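Local coordinates for protein titin (Homo sapiens, PDB 2A38) that probably serves as a giant structural protein of muscle, built largely from tandem immunoglobulin-like domains, at residues I56-D60 with G61-L65. Sequence-based numbering, arbitrary orientation.
Sequences ISFSD and GRAKL
Phe58 and Ala63 are cross-strand neighbours, a non-hydrogen-bonded pair of a tight antiparallel hairpin, and the phenylalanine shows how one ring can reach along a hairpin to its turn. From CB, chi1 of -179° sets CG opposite the backbone N; CD1 then lies 3.7 Å from Ala63 CB and 3.6 Å from Arg62 O, while CE1, one atom further out, reaches Gly61 C at 3.7 Å. Beyond the hairpin the ring also packs on Val34 and Val37. With an alanine here, Ala63 CB and the Gly61 backbone would probably lose their ring neighbour, and Val34 and Val37 their packing partner. On the same face, Ile56 and Leu65 run side by side and both touch Trp39. The other face is polar: Ser57 OG rests against Lys64 CB, and a water 2.6 Å from Ser57 OG donates to Arg62 O. Farther out, Arg62 NE bonds Glu26, a cadmium ligand together with His28. Paired backbone bonds join Ser57 to Lys64 and Ser59 to Arg62, the Arg62 N to Ser59 O bond (2.7 Å) closing a type I' turn with Asp60 and Gly61 at positive phi. Such a beta hairpin with a two-residue turn here forms one side of a sheet of the I-set immunoglobulin sandwich, with strand 55-59 at its edge.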
# COMPACT_ATOMS: atom_id res chain seq x y z
N ILE A 56 0.00 -20.74 5.06
CA ILE A 56 -0.70 -21.91 4.56
C ILE A 56 -1.12 -22.81 5.71
O ILE A 56 -0.34 -23.07 6.62
CB ILE A 56 0.20 -22.72 3.60
CG1 ILE A 56 0.48 -21.89 2.34
CG2 ILE A 56 -0.47 -24.04 3.24
CD1 ILE A 56 1.50 -22.49 1.41
N SER A 57 -2.37 -23.27 5.66
CA SER A 57 -2.88 -24.15 6.71
C SER A 57 -3.86 -25.18 6.16
O SER A 57 -4.47 -24.95 5.12
CB SER A 57 -3.56 -23.32 7.80
OG SER A 57 -4.72 -22.68 7.30
N PHE A 58 -3.97 -26.31 6.85
CA PHE A 58 -4.89 -27.38 6.48
C PHE A 58 -5.37 -28.07 7.74
O PHE A 58 -4.68 -28.91 8.30
CB PHE A 58 -4.24 -28.41 5.56
CG PHE A 58 -5.17 -29.51 5.13
CD1 PHE A 58 -6.45 -29.21 4.67
CD2 PHE A 58 -4.79 -30.84 5.19
CE1 PHE A 58 -7.33 -30.22 4.27
CE2 PHE A 58 -5.66 -31.87 4.79
CZ PHE A 58 -6.94 -31.55 4.33
N SER A 59 -6.57 -27.70 8.19
CA SER A 59 -7.14 -28.25 9.41
C SER A 59 -8.64 -28.47 9.26
O SER A 59 -9.33 -27.71 8.59
CB SER A 59 -6.88 -27.29 10.58
OG SER A 59 -7.61 -27.68 11.73
N ASP A 60 -9.14 -29.53 9.91
CA ASP A 60 -10.55 -29.88 9.86
C ASP A 60 -11.07 -29.97 8.44
O ASP A 60 -12.22 -29.62 8.16
CB ASP A 60 -11.40 -28.86 10.63
CG ASP A 60 -11.01 -28.75 12.10
OD1 ASP A 60 -10.92 -29.80 12.78
OD2 ASP A 60 -10.81 -27.61 12.58
N GLY A 61 -10.23 -30.45 7.53
CA GLY A 61 -10.64 -30.58 6.14
C GLY A 61 -10.74 -29.25 5.43
O GLY A 61 -11.23 -29.18 4.31
N ARG A 62 -10.27 -28.19 6.07
CA ARG A 62 -10.30 -26.86 5.49
C ARG A 62 -8.87 -26.41 5.16
O ARG A 62 -8.04 -26.28 6.04
CB ARG A 62 -10.91 -25.87 6.47
CG ARG A 62 -11.14 -24.48 5.90
CD ARG A 62 -11.20 -23.43 7.00
NE ARG A 62 -11.78 -22.17 6.55
CZ ARG A 62 -11.87 -21.08 7.30
NH1 ARG A 62 -11.39 -21.09 8.54
NH2 ARG A 62 -12.43 -19.98 6.82
N ALA A 63 -8.59 -26.21 3.88
CA ALA A 63 -7.27 -25.76 3.46
C ALA A 63 -7.37 -24.26 3.20
O ALA A 63 -8.31 -23.80 2.55
CB ALA A 63 -6.83 -26.47 2.19
N LYS A 64 -6.40 -23.51 3.70
CA LYS A 64 -6.40 -22.07 3.52
C LYS A 64 -5.01 -21.53 3.19
O LYS A 64 -4.01 -21.98 3.73
CB LYS A 64 -6.94 -21.40 4.79
CG LYS A 64 -6.83 -19.88 4.79
CD LYS A 64 -7.74 -19.27 5.85
CE LYS A 64 -9.19 -19.59 5.52
NZ LYS A 64 -10.15 -18.82 6.37
N LEU A 65 -4.99 -20.57 2.26
CA LEU A 65 -3.75 -19.92 1.84
C LEU A 65 -4.01 -18.42 1.94
O LEU A 65 -4.86 -17.89 1.23
CB LEU A 65 -3.41 -20.29 0.40
CG LEU A 65 -2.08 -19.71 -0.11
CD1 LEU A 65 -1.55 -20.57 -1.24
CD2 LEU A 65 -2.28 -18.28 -0.56
O HOH W 1 -6.92 -24.00 7.50
O HOH W 2 -3.75 -19.72 6.17